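Side-chain contacts in klebicin C activity (Klebsiella pneumoniae, PDB 7NNA), which is a bacteriocin, represented here by its Tol-binding domain, that probably enters target bacteria through the efflux channel TolC: residues T28-W31 with T32-L36; L64-H67 with L68-V72; E135-Q138 with R139-A142; R177-A180 with E181-R185; L194-A198 with G199-T203. All blocks are in the same frame, centred on the assembly; numbering follows the deposited sequence. Where two conformers were deposited one is given.

In the fold
All five contacts are local, between side chains a few residues apart, and lie at the surface. Contacts 1 and 2 sit on helix 14-79, contacts 3 and 4 on helix 93-197, and contact 5 where that helix ends. Contacts 1 to 3 belong to the paired region of the hairpin, where side chains also touch the other helix; contact 4 lies far out, about 59 Å from the chain's centre, and contacts 2 and 5, with centres about 120 Å apart, lie on opposite sides of it. Flat rings covered by a residue four positions on mark contacts 1 and 2, whereas ion pairs dominate contacts 3 and 4. Contact 5 satisfies backbone carbonyls as the helix stops.

Contact 1: residues T28-W31 with T32-L36; sequences TAKW and TTENL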
loop_
_atom_site.group_PDB
_atom_site.type_symbol
_atom_site.label_atom_id
_atom_site.label_comp_id
_atom_site.label_asym_id
_atom_site.label_seq_id
_atom_site.Cartn_x
_atom_site.Cartn_y
_atom_site.Cartn_z
ATOM N N THR A 28 10.706 -16.648 -11.418
ATOM C CA THR A 28 10.335 -15.249 -11.650
ATOM C C THR A 28 9.016 -14.883 -10.984
ATOM O O THR A 28 8.918 -13.807 -10.415
ATOM C CB THR A 28 10.238 -14.976 -13.159
ATOM O OG1 THR A 28 11.501 -15.324 -13.738
ATOM C CG2 THR A 28 9.931 -13.495 -13.467
ATOM N N ALA A 29 7.988 -15.767 -11.016
ATOM C CA ALA A 29 6.703 -15.490 -10.357
ATOM C C ALA A 29 6.905 -15.304 -8.903
ATOM O O ALA A 29 6.263 -14.409 -8.311
ATOM C CB ALA A 29 5.686 -16.639 -10.626
ATOM N N LYS A 30 7.786 -16.116 -8.280
ATOM C CA LYS A 30 8.077 -15.933 -6.852
ATOM C C LYS A 30 8.684 -14.575 -6.595
ATOM O O LYS A 30 8.358 -13.957 -5.580
ATOM C CB LYS A 30 9.088 -16.980 -6.294
ATOM C CG LYS A 30 8.476 -18.325 -6.112
ATOM C CD LYS A 30 9.516 -19.352 -5.607
ATOM C CE LYS A 30 10.016 -18.948 -4.253
ATOM N NZ LYS A 30 8.945 -19.020 -3.229
ATOM N N TRP A 31 9.655 -14.167 -7.422
ATOM C CA TRP A 31 10.322 -12.856 -7.256
ATOM C C TRP A 31 9.238 -11.718 -7.360
ATOM O O TRP A 31 9.225 -10.778 -6.544
ATOM C CB TRP A 31 11.401 -12.700 -8.360
ATOM C CG TRP A 31 12.212 -11.460 -8.112
ATOM C CD1 TRP A 31 13.350 -11.354 -7.351
ATOM C CD2 TRP A 31 11.862 -10.130 -8.505
ATOM N NE1 TRP A 31 13.745 -10.042 -7.283
ATOM C CE2 TRP A 31 12.787 -9.255 -7.891
ATOM C CE3 TRP A 31 10.804 -9.577 -9.249
ATOM C CZ2 TRP A 31 12.734 -7.857 -8.077
ATOM C CZ3 TRP A 31 10.723 -8.197 -9.380
ATOM C CH2 TRP A 31 11.716 -7.359 -8.853
ATOM N N THR A 32 8.364 -11.801 -8.379
ATOM C CA THR A 32 7.291 -10.792 -8.562
ATOM C C THR A 32 6.384 -10.710 -7.322
ATOM O O THR A 32 6.094 -9.595 -6.845
ATOM C CB THR A 32 6.481 -11.210 -9.777
ATOM O OG1 THR A 32 7.354 -10.980 -10.878
ATOM C CG2 THR A 32 5.144 -10.352 -9.939
ATOM N N THR A 33 5.946 -11.866 -6.795
ATOM C CA THR A 33 5.092 -11.853 -5.602
ATOM C C THR A 33 5.839 -11.263 -4.402
ATOM O O THR A 33 5.278 -10.420 -3.713
ATOM C CB THR A 33 4.673 -13.295 -5.260
ATOM O OG1 THR A 33 3.926 -13.810 -6.314
ATOM C CG2 THR A 33 3.827 -13.391 -3.936
ATOM N N GLU A 34 7.076 -11.668 -4.175
ATOM C CA GLU A 34 7.872 -11.164 -3.055
ATOM C C GLU A 34 8.064 -9.652 -3.143
ATOM O O GLU A 34 8.022 -8.970 -2.102
ATOM C CB GLU A 34 9.231 -11.897 -2.996
ATOM C CG GLU A 34 9.131 -13.347 -2.535
ATOM C CD GLU A 34 10.321 -14.263 -2.817
ATOM O OE1 GLU A 34 11.261 -13.844 -3.534
ATOM O OE2 GLU A 34 10.285 -15.427 -2.359
ATOM N N ASN A 35 8.306 -9.132 -4.358
ATOM C CA ASN A 35 8.467 -7.688 -4.599
ATOM C C ASN A 35 7.171 -6.942 -4.275
ATOM O O ASN A 35 7.204 -5.888 -3.618
ATOM C CB ASN A 35 8.951 -7.419 -6.042
ATOM C CG ASN A 35 9.056 -5.929 -6.389
ATOM O OD1 ASN A 35 9.889 -5.240 -5.816
ATOM N ND2 ASN A 35 8.156 -5.385 -7.284
ATOM N N LEU A 36 6.023 -7.536 -4.651
ATOM C CA LEU A 36 4.756 -6.940 -4.337
ATOM C C LEU A 36 4.408 -7.024 -2.875
ATOM O O LEU A 36 3.794 -6.072 -2.346
ATOM C CB LEU A 36 3.620 -7.531 -5.236
ATOM C CG LEU A 36 3.488 -6.715 -6.547
ATOM C CD1 LEU A 36 2.788 -7.570 -7.627
ATOM C CD2 LEU A 36 2.659 -5.375 -6.325
HETATM O O HOH W 1 8.466 -16.963 -1.566
#
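Trp31 lays the outer part of its six-membered ring against Asn35, one helical turn further on. Asn35 CB stands over one face, 4.1 Å from the centroid of the Trp31 six-membered ring and 19° off the normal, a CH-pi contact displaced toward the rim. Both side chains have CG anti to the backbone N (Trp31 chi1 -173°), and they run alongside each other with indole and amide planes only 10° apart. Thr32, the other residue with much of its surface engaged, gives its backbone N to Thr28 O at 2.9 Å. Its OG1 lies 3.3 Å from the same Thr28 O, at best a weak bond. These are i to i+4 pairings inside helix 14-79, one arm of the long helical hairpin. Lys30 NZ and Glu34 OE2 are 3.9 Å apart, a long salt bridge. A water accepts from Lys30 NZ at 2.7 Å and donates to Glu34 OE2 at 2.5 Å, bridging the two charged groups. Both features hold for one of two Glu34 conformers and are therefore less certain. Thr33 OG1 lies 3.1 Å from Ala29 O, but it also bonds to Glu155 on helix 93-197, a glutamate that Lys30 touches too.

Contact 2: residues L64-H67 with L68-V72; sequences LTQH and LKDVV. Unlike the reference sequence in segment 64-67: Gln66 (reference Leu).
Within helix 14-79, two i to i+4 side-chain pairs, Gln66 with Asp70 and His67 with Val71, ride on the regular backbone ladder. Gln66 NE2 donates to Asp70 OD1 at 3.0 Å with an N-H...O angle of 148°. The acceptor lies nearly in the plane of the Gln66 amide, yet the donor comes from above the Asp70 carboxylate, 40° out of its plane, so the bond is good at one end and skewed at the other. The bend at chi2 (62°) swings the Gln66 amide forward, toward the next turn and Asp70. Lys69 runs alongside the same amide, its CE 3.4 Å from Gln66 NE2. Its ammonium has a salt bridge with Asp73, and only a long one, 3.8 Å between Lys69 NZ and Asp70 OD1, with the neighbouring aspartate. His67 supplies a flat surface: Val71 CG2 sits over one face, 4.1 Å from the centroid of the His67 ring, in a CH-pi contact offset toward the rim. The same two residues are joined by the backbone bond Val71 N to His67 O at 3.0 Å. Helix 93-197 runs past the side where Leu64 touches Ala123, His67 Ala116, Leu68 Glu117 and the buried Val71 Arg113.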
loop_
_atom_site.group_PDB
_atom_site.type_symbol
_atom_site.label_atom_id
_atom_site.label_comp_id
_atom_site.label_asym_id
_atom_site.label_seq_id
_atom_site.Cartn_x
_atom_site.Cartn_y
_atom_site.Cartn_z
ATOM N N LEU A 64 -5.783 26.412 16.776
ATOM C CA LEU A 64 -5.796 27.751 16.201
ATOM C C LEU A 64 -7.229 28.290 16.068
ATOM O O LEU A 64 -7.419 29.486 16.141
ATOM C CB LEU A 64 -4.989 27.801 14.892
ATOM C CG LEU A 64 -3.528 27.312 15.055
ATOM C CD1 LEU A 64 -2.782 27.422 13.758
ATOM C CD2 LEU A 64 -2.786 28.117 16.108
ATOM N N THR A 65 -8.233 27.420 15.931
ATOM C CA THR A 65 -9.627 27.843 15.922
ATOM C C THR A 65 -9.980 28.384 17.329
ATOM O O THR A 65 -10.657 29.409 17.471
ATOM C CB THR A 65 -10.509 26.654 15.473
ATOM O OG1 THR A 65 -10.236 26.408 14.103
ATOM C CG2 THR A 65 -12.013 26.917 15.637
ATOM N N GLN A 66 -9.486 27.708 18.376
ATOM C CA GLN A 66 -9.710 28.164 19.749
ATOM C C GLN A 66 -9.036 29.499 19.977
ATOM O O GLN A 66 -9.619 30.376 20.640
ATOM C CB GLN A 66 -9.196 27.135 20.758
ATOM C CG GLN A 66 -9.449 27.558 22.227
ATOM C CD GLN A 66 -10.933 27.685 22.520
ATOM O OE1 GLN A 66 -11.739 26.795 22.197
ATOM N NE2 GLN A 66 -11.323 28.813 23.133
ATOM N N HIS A 67 -7.834 29.698 19.427
ATOM C CA HIS A 67 -7.160 30.985 19.586
ATOM C C HIS A 67 -7.982 32.128 18.945
ATOM O O HIS A 67 -8.161 33.176 19.564
ATOM C CB HIS A 67 -5.746 30.929 19.034
ATOM C CG HIS A 67 -5.057 32.225 19.212
ATOM N ND1 HIS A 67 -4.836 32.743 20.470
ATOM C CD2 HIS A 67 -4.609 33.095 18.289
ATOM C CE1 HIS A 67 -4.220 33.897 20.280
ATOM N NE2 HIS A 67 -4.030 34.130 18.981
ATOM N N LEU A 68 -8.538 31.892 17.755
ATOM C CA LEU A 68 -9.400 32.859 17.071
ATOM C C LEU A 68 -10.639 33.154 17.943
ATOM O O LEU A 68 -10.975 34.307 18.181
ATOM C CB LEU A 68 -9.825 32.264 15.714
ATOM C CG LEU A 68 -10.900 33.035 14.929
ATOM C CD1 LEU A 68 -10.460 34.514 14.646
ATOM C CD2 LEU A 68 -11.157 32.350 13.657
ATOM N N LYS A 69 -11.254 32.122 18.510
ATOM C CA LYS A 69 -12.404 32.276 19.395
ATOM C C LYS A 69 -12.015 33.197 20.609
ATOM O O LYS A 69 -12.761 34.131 20.958
ATOM C CB LYS A 69 -12.834 30.865 19.867
ATOM C CG LYS A 69 -14.145 30.800 20.641
ATOM C CD LYS A 69 -14.227 29.494 21.483
ATOM C CE LYS A 69 -14.558 29.783 22.949
ATOM N NZ LYS A 69 -14.013 31.112 23.386
ATOM N N ASP A 70 -10.810 32.968 21.195
ATOM C CA ASP A 70 -10.336 33.808 22.319
ATOM C C ASP A 70 -10.115 35.312 21.941
ATOM O O ASP A 70 -10.330 36.219 22.755
ATOM C CB ASP A 70 -9.019 33.244 22.831
ATOM C CG ASP A 70 -9.136 31.871 23.432
ATOM O OD1 ASP A 70 -10.259 31.504 23.883
ATOM O OD2 ASP A 70 -8.125 31.160 23.451
ATOM N N VAL A 71 -9.632 35.571 20.713
ATOM C CA VAL A 71 -9.430 36.942 20.238
ATOM C C VAL A 71 -10.796 37.572 19.959
ATOM O O VAL A 71 -11.031 38.766 20.301
ATOM C CB VAL A 71 -8.486 37.020 19.000
ATOM C CG1 VAL A 71 -8.358 38.466 18.524
ATOM C CG2 VAL A 71 -7.108 36.460 19.347
ATOM N N VAL A 72 -11.739 36.790 19.380
ATOM C CA VAL A 72 -13.107 37.319 19.215
ATOM C C VAL A 72 -13.720 37.728 20.624
ATOM O O VAL A 72 -14.333 38.778 20.734
ATOM C CB VAL A 72 -14.018 36.335 18.434
ATOM C CG1 VAL A 72 -15.457 36.815 18.469
ATOM C CG2 VAL A 72 -13.548 36.190 16.970
#

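Contact 3: residues E135-Q138 with R139-A142; sequences EEEQ and RKQA
Arg139 grips Glu136 side-on, with one nitrogen for each carboxylate oxygen. Arg139 NE donates to Glu136 OE1 at 2.9 Å and 173°, while Arg139 NH2 donates to Glu136 OE2 at 2.8 Å and 167°. Both oxygens are met on their syn sides and lie close to the guanidinium plane; the two flat groups are nevertheless twisted 31° apart. Such a two-point grip restrains rotation of either group. Glu136 gets there by bending at chi2, after which the two side chains run alongside each other. The second ion pair is also i to i+3: Lys140 NZ is 3.0 Å from Glu137 OE1 in a salt bridge. A weak bond of 3.2 Å joins Lys140 NZ to Glu137 OE2. Between the pairs, the aliphatic part of Lys140 crosses Glu136 at about a right angle, with Lys140 CD 3.4 Å from Glu136 OE2. In the next shell Gln43 donates to Glu137 OE1 from the other helix, which helps place that carboxylate. Regular backbone bonds, among them Lys140 N to Glu136 O at 3.0 Å, set the spacing of the charged residues. On helix 93-197 this segment faces helix 14-79, with Gln141 touching Gln43 and Ala47, and Gln138 touching Met51.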
loop_
_atom_site.group_PDB
_atom_site.type_symbol
_atom_site.label_atom_id
_atom_site.label_comp_id
_atom_site.label_asym_id
_atom_site.label_seq_id
_atom_site.Cartn_x
_atom_site.Cartn_y
_atom_site.Cartn_z
ATOM N N GLU A 135 -6.103 9.527 2.450
ATOM C CA GLU A 135 -6.973 8.842 1.494
ATOM C C GLU A 135 -6.158 8.304 0.354
ATOM O O GLU A 135 -6.376 7.163 -0.060
ATOM C CB GLU A 135 -8.053 9.825 0.922
ATOM C CG GLU A 135 -9.175 10.091 1.893
ATOM C CD GLU A 135 -9.889 11.432 1.723
ATOM O OE1 GLU A 135 -9.821 12.035 0.622
ATOM O OE2 GLU A 135 -10.534 11.872 2.702
ATOM N N GLU A 136 -5.239 9.124 -0.192
ATOM C CA GLU A 136 -4.409 8.656 -1.334
ATOM C C GLU A 136 -3.498 7.509 -0.959
ATOM O O GLU A 136 -3.349 6.576 -1.746
ATOM C CB GLU A 136 -3.614 9.844 -1.934
ATOM C CG GLU A 136 -2.630 9.491 -3.041
ATOM C CD GLU A 136 -3.225 8.852 -4.290
ATOM O OE1 GLU A 136 -4.458 8.934 -4.480
ATOM O OE2 GLU A 136 -2.452 8.241 -5.059
ATOM N N GLU A 137 -2.887 7.527 0.237
ATOM C CA GLU A 137 -2.004 6.405 0.622
ATOM C C GLU A 137 -2.855 5.108 0.819
ATOM O O GLU A 137 -2.369 4.023 0.546
ATOM C CB GLU A 137 -1.234 6.740 1.899
ATOM C CG GLU A 137 -0.198 7.847 1.685
ATOM C CD GLU A 137 0.728 7.754 0.477
ATOM O OE1 GLU A 137 1.238 6.659 0.156
ATOM O OE2 GLU A 137 0.964 8.806 -0.156
ATOM N N GLN A 138 -4.090 5.227 1.333
ATOM C CA GLN A 138 -4.982 4.066 1.484
ATOM C C GLN A 138 -5.413 3.584 0.107
ATOM O O GLN A 138 -5.471 2.384 -0.118
ATOM C CB GLN A 138 -6.213 4.479 2.302
ATOM C CG GLN A 138 -5.823 4.750 3.755
ATOM C CD GLN A 138 -6.993 5.231 4.630
ATOM O OE1 GLN A 138 -6.825 5.418 5.824
ATOM N NE2 GLN A 138 -8.182 5.470 4.095
ATOM N N ARG A 139 -5.656 4.489 -0.846
ATOM C CA ARG A 139 -6.035 4.083 -2.213
ATOM C C ARG A 139 -4.873 3.266 -2.827
ATOM O O ARG A 139 -5.101 2.185 -3.457
ATOM C CB ARG A 139 -6.329 5.347 -3.086
ATOM C CG ARG A 139 -6.853 5.014 -4.504
ATOM C CD ARG A 139 -6.744 6.208 -5.516
ATOM N NE ARG A 139 -5.337 6.553 -5.809
ATOM C CZ ARG A 139 -4.543 5.877 -6.636
ATOM N NH1 ARG A 139 -5.004 4.818 -7.296
ATOM N NH2 ARG A 139 -3.279 6.234 -6.789
ATOM N N LYS A 140 -3.645 3.789 -2.697
ATOM C CA LYS A 140 -2.488 3.092 -3.282
ATOM C C LYS A 140 -2.281 1.731 -2.619
ATOM O O LYS A 140 -1.906 0.754 -3.283
ATOM C CB LYS A 140 -1.224 3.940 -3.125
ATOM C CG LYS A 140 -1.345 5.215 -3.939
ATOM C CD LYS A 140 -0.079 6.019 -4.043
ATOM C CE LYS A 140 0.397 6.505 -2.727
ATOM N NZ LYS A 140 1.765 7.111 -2.808
ATOM N N GLN A 141 -2.459 1.677 -1.291
ATOM C CA GLN A 141 -2.340 0.408 -0.575
ATOM C C GLN A 141 -3.337 -0.647 -1.111
ATOM O O GLN A 141 -2.933 -1.786 -1.367
ATOM C CB GLN A 141 -2.566 0.633 0.944
ATOM C CG GLN A 141 -2.202 -0.674 1.713
ATOM C CD GLN A 141 -2.532 -0.548 3.193
ATOM O OE1 GLN A 141 -2.448 0.552 3.754
ATOM N NE2 GLN A 141 -2.960 -1.639 3.820
ATOM N N ALA A 142 -4.616 -0.289 -1.295
ATOM C CA ALA A 142 -5.642 -1.228 -1.804
ATOM C C ALA A 142 -5.271 -1.661 -3.245
ATOM O O ALA A 142 -5.475 -2.827 -3.597
ATOM C CB ALA A 142 -7.036 -0.554 -1.781
#

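Contact 4: residues R177-A180 with E181-R185; sequences RAKA and EAERR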
loop_
_atom_site.group_PDB
_atom_site.type_symbol
_atom_site.label_atom_id
_atom_site.label_comp_id
_atom_site.label_asym_id
_atom_site.label_seq_id
_atom_site.Cartn_x
_atom_site.Cartn_y
_atom_site.Cartn_z
ATOM N N ARG A 177 13.236 -46.240 -19.558
ATOM C CA ARG A 177 13.906 -47.320 -18.864
ATOM C C ARG A 177 13.082 -48.611 -18.926
ATOM O O ARG A 177 13.646 -49.655 -19.262
ATOM C CB ARG A 177 14.074 -46.878 -17.406
ATOM C CG ARG A 177 14.794 -47.877 -16.545
ATOM C CD ARG A 177 14.760 -47.357 -15.104
ATOM N NE ARG A 177 15.644 -46.220 -14.893
ATOM C CZ ARG A 177 16.953 -46.320 -14.643
ATOM N NH1 ARG A 177 17.546 -47.513 -14.613
ATOM N NH2 ARG A 177 17.680 -45.230 -14.436
ATOM N N ALA A 178 11.753 -48.554 -18.667
ATOM C CA ALA A 178 10.896 -49.744 -18.705
ATOM C C ALA A 178 10.844 -50.342 -20.116
ATOM O O ALA A 178 10.976 -51.562 -20.285
ATOM C CB ALA A 178 9.487 -49.410 -18.223
ATOM N N LYS A 179 10.731 -49.500 -21.119
ATOM C CA LYS A 179 10.715 -49.926 -22.525
ATOM C C LYS A 179 12.034 -50.595 -22.942
ATOM O O LYS A 179 12.016 -51.652 -23.631
ATOM C CB LYS A 179 10.465 -48.688 -23.387
ATOM C CG LYS A 179 10.242 -49.019 -24.855
ATOM C CD LYS A 179 9.229 -48.025 -25.458
ATOM C CE LYS A 179 9.769 -47.378 -26.707
ATOM N NZ LYS A 179 10.129 -48.406 -27.693
ATOM N N ALA A 180 13.184 -50.010 -22.545
ATOM C CA ALA A 180 14.470 -50.601 -22.939
ATOM C C ALA A 180 14.633 -51.996 -22.264
ATOM O O ALA A 180 15.065 -52.971 -22.908
ATOM C CB ALA A 180 15.622 -49.659 -22.570
ATOM N N GLU A 181 14.180 -52.123 -21.022
ATOM C CA GLU A 181 14.258 -53.390 -20.288
ATOM C C GLU A 181 13.316 -54.427 -20.914
ATOM O O GLU A 181 13.684 -55.617 -21.083
ATOM C CB GLU A 181 13.911 -53.123 -18.802
ATOM C CG GLU A 181 13.903 -54.350 -17.916
ATOM C CD GLU A 181 15.224 -55.094 -17.867
ATOM O OE1 GLU A 181 16.289 -54.504 -18.169
ATOM O OE2 GLU A 181 15.190 -56.281 -17.480
ATOM N N ALA A 182 12.099 -54.001 -21.240
ATOM C CA ALA A 182 11.135 -54.878 -21.892
ATOM C C ALA A 182 11.626 -55.347 -23.280
ATOM O O ALA A 182 11.457 -56.535 -23.610
ATOM C CB ALA A 182 9.771 -54.212 -22.005
ATOM N N GLU A 183 12.283 -54.484 -24.051
ATOM C CA GLU A 183 12.809 -54.892 -25.369
ATOM C C GLU A 183 13.984 -55.854 -25.219
ATOM O O GLU A 183 14.121 -56.836 -25.986
ATOM C CB GLU A 183 13.265 -53.656 -26.171
ATOM C CG GLU A 183 12.124 -52.836 -26.730
ATOM C CD GLU A 183 12.532 -51.479 -27.278
ATOM O OE1 GLU A 183 13.749 -51.236 -27.459
ATOM O OE2 GLU A 183 11.626 -50.651 -27.529
ATOM N N ARG A 184 14.855 -55.571 -24.223
ATOM C CA ARG A 184 15.998 -56.445 -23.984
ATOM C C ARG A 184 15.550 -57.877 -23.557
ATOM O O ARG A 184 16.102 -58.910 -24.033
ATOM C CB ARG A 184 16.894 -55.815 -22.900
ATOM C CG ARG A 184 18.220 -56.564 -22.745
ATOM C CD ARG A 184 18.784 -56.480 -21.315
ATOM N NE ARG A 184 17.981 -57.205 -20.323
ATOM C CZ ARG A 184 17.898 -58.536 -20.243
ATOM N NH1 ARG A 184 18.521 -59.304 -21.134
ATOM N NH2 ARG A 184 17.149 -59.103 -19.313
ATOM N N ARG A 185 14.540 -57.942 -22.680
ATOM C CA ARG A 185 14.035 -59.247 -22.225
ATOM C C ARG A 185 13.265 -59.936 -23.315
ATOM O O ARG A 185 13.361 -61.156 -23.449
ATOM C CB ARG A 185 13.091 -59.077 -21.021
ATOM C CG ARG A 185 13.791 -58.573 -19.793
ATOM C CD ARG A 185 13.401 -59.335 -18.525
ATOM N NE ARG A 185 14.031 -58.685 -17.382
ATOM C CZ ARG A 185 15.148 -59.095 -16.793
ATOM N NH1 ARG A 185 15.731 -60.225 -17.175
ATOM N NH2 ARG A 185 15.688 -58.381 -15.816
#
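Lys179 and Glu183 lean across one another at a slant, one turn of helix apart, and meet through a single oxygen. Lys179 NZ donates to Glu183 OE2 at 2.7 Å, reaching that oxygen nearly along its C-O bond direction, a hydrogen bond within a salt bridge. The two chains differ in shape. Glu183 keeps its CG beside the backbone N (chi1 -75°) and is extended beyond it, whereas Lys179 starts with CG beside the carbonyl carbon and then bends at each later torsion to bring its ammonium round. Lower down, Lys179 CG also lies 3.4 Å from Glu183 OE2, so the lysine chain curls about the oxygen rather than pointing straight at it. This i to i+4 ion pair lies on helix 93-197, far along the arm from the chain's centre, and its backbone is regular: Glu183 N bonds to Lys179 O at 2.9 Å, and Arg184 N to Ala180 O at 2.9 Å. A second charged cluster, a salt-bridge network of Glu181, Arg184 and Arg185, lies within 181-185. Glu181 OE1 lies at the edge of the Arg184 guanidinium, in its plane, but the ion pair to Arg184 NE is long at 3.8 Å. The Arg185 side of the network is doubtful, because its guanidinium and Glu181 OE2 are modelled too close together. Glu188 lies near Arg184 as a further, weak ion-pair partner.

Contact 5: residues L194-A198 with G199-T203; sequences LFAKA and GIKDT
Ala196 O accepts two hydrogen bonds, from Gly199 N at 3.0 Å and from Lys201 NZ at 2.8 Å. The donors come from opposite faces of the carbonyl plane: Gly199 N stands 61° out of it and Lys201 NZ 42°, so neither sits on a lone pair. Lys201 reaches this oxygen by bending at chi2 and running extended from there, which folds the ammonium back over the helix end and brings Lys201 CE within 3.4 Å of Ala196 O. One carbonyl further back, Phe195 O accepts from Ile200 N at 3.0 Å; a bond from Ala198 N to the same Phe195 O is weak. Together, the bonds from Gly199 N and Ile200 N into the last turn make a Schellman motif at the C-terminal end of helix 93-197. Gly199 takes up a positive phi (83°) with no CB to crowd the Ala198 carbonyl. Ile200 contributes a modest apolar contact beside these bonds: its CB is 4.4 Å from Phe195 CB, and its CD1 reaches 4.3 Å from Ala198 CB. Beyond Lys201 the chain is extended, while the Lys201 ammonium, resting on a carbonyl at the helix C-terminus, probably offsets part of the negative end of the helix dipole.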
loop_
_atom_site.group_PDB
_atom_site.type_symbol
_atom_site.label_atom_id
_atom_site.label_comp_id
_atom_site.label_asym_id
_atom_site.label_seq_id
_atom_site.Cartn_x
_atom_site.Cartn_y
_atom_site.Cartn_z
ATOM N N LEU A 194 13.662 -70.556 -29.180
ATOM C CA LEU A 194 14.074 -71.409 -30.312
ATOM C C LEU A 194 14.766 -72.661 -29.854
ATOM O O LEU A 194 14.556 -73.771 -30.451
ATOM C CB LEU A 194 15.037 -70.655 -31.328
ATOM C CG LEU A 194 14.322 -69.588 -32.207
ATOM C CD1 LEU A 194 15.360 -68.602 -32.869
ATOM C CD2 LEU A 194 13.451 -70.266 -33.277
ATOM N N PHE A 195 15.612 -72.518 -28.838
ATOM C CA PHE A 195 16.285 -73.719 -28.348
ATOM C C PHE A 195 15.241 -74.582 -27.615
ATOM O O PHE A 195 15.173 -75.785 -27.838
ATOM C CB PHE A 195 17.424 -73.363 -27.380
ATOM C CG PHE A 195 18.351 -72.250 -27.842
ATOM C CD1 PHE A 195 18.695 -72.116 -29.181
ATOM C CD2 PHE A 195 18.883 -71.351 -26.932
ATOM C CE1 PHE A 195 19.538 -71.068 -29.600
ATOM C CE2 PHE A 195 19.818 -70.381 -27.330
ATOM C CZ PHE A 195 20.156 -70.270 -28.666
ATOM N N ALA A 196 14.452 -73.959 -26.718
ATOM C CA ALA A 196 13.524 -74.738 -25.885
ATOM C C ALA A 196 12.436 -75.466 -26.707
ATOM O O ALA A 196 12.166 -76.646 -26.472
ATOM C CB ALA A 196 12.909 -73.839 -24.785
ATOM N N LYS A 197 11.891 -74.822 -27.727
ATOM C CA LYS A 197 10.892 -75.430 -28.600
ATOM C C LYS A 197 11.446 -76.598 -29.434
ATOM O O LYS A 197 10.677 -77.500 -29.813
ATOM C CB LYS A 197 10.261 -74.375 -29.506
ATOM C CG LYS A 197 9.298 -73.467 -28.761
ATOM C CD LYS A 197 8.023 -74.200 -28.406
ATOM C CE LYS A 197 7.163 -73.392 -27.476
ATOM N NZ LYS A 197 5.832 -74.059 -27.314
ATOM N N ALA A 198 12.748 -76.594 -29.703
ATOM C CA ALA A 198 13.393 -77.711 -30.416
ATOM C C ALA A 198 13.747 -78.861 -29.428
ATOM O O ALA A 198 14.333 -79.873 -29.861
ATOM C CB ALA A 198 14.675 -77.201 -31.074
ATOM N N GLY A 199 13.420 -78.716 -28.161
ATOM C CA GLY A 199 13.706 -79.763 -27.171
ATOM C C GLY A 199 15.123 -79.709 -26.639
ATOM O O GLY A 199 15.611 -80.684 -26.049
ATOM N N ILE A 200 15.786 -78.552 -26.785
ATOM C CA ILE A 200 17.137 -78.405 -26.198
ATOM C C ILE A 200 16.901 -77.660 -24.919
ATOM O O ILE A 200 16.695 -76.457 -24.938
ATOM C CB ILE A 200 18.091 -77.707 -27.146
ATOM C CG1 ILE A 200 18.265 -78.603 -28.452
ATOM C CG2 ILE A 200 19.488 -77.492 -26.481
ATOM C CD1 ILE A 200 18.648 -77.778 -29.536
ATOM N N LYS A 201 16.968 -78.366 -23.825
ATOM C CA LYS A 201 16.587 -77.856 -22.515
ATOM C C LYS A 201 17.753 -77.435 -21.632
ATOM O O LYS A 201 18.888 -77.861 -21.871
ATOM C CB LYS A 201 15.788 -78.987 -21.785
ATOM C CG LYS A 201 14.563 -79.493 -22.574
ATOM C CD LYS A 201 13.635 -78.314 -22.941
ATOM C CE LYS A 201 12.458 -78.656 -23.797
ATOM N NZ LYS A 201 11.559 -77.494 -23.915
ATOM N N ASP A 202 17.456 -76.587 -20.607
ATOM C CA ASP A 202 18.447 -76.181 -19.598
ATOM C C ASP A 202 18.612 -77.305 -18.579
ATOM O O ASP A 202 17.739 -78.179 -18.444
ATOM C CB ASP A 202 18.086 -74.832 -18.916
ATOM C CG ASP A 202 18.164 -73.667 -19.887
ATOM O OD1 ASP A 202 18.606 -73.872 -21.050
ATOM O OD2 ASP A 202 17.753 -72.564 -19.523
ATOM N N THR A 203 19.727 -77.283 -17.882
ATOM C CA THR A 203 20.114 -78.323 -16.949
ATOM C C THR A 203 20.682 -77.682 -15.689
ATOM O O THR A 203 21.162 -76.536 -15.726
ATOM C CB THR A 203 21.198 -79.166 -17.662
ATOM O OG1 THR A 203 21.399 -80.406 -16.996
ATOM C CG2 THR A 203 22.511 -78.421 -17.859
#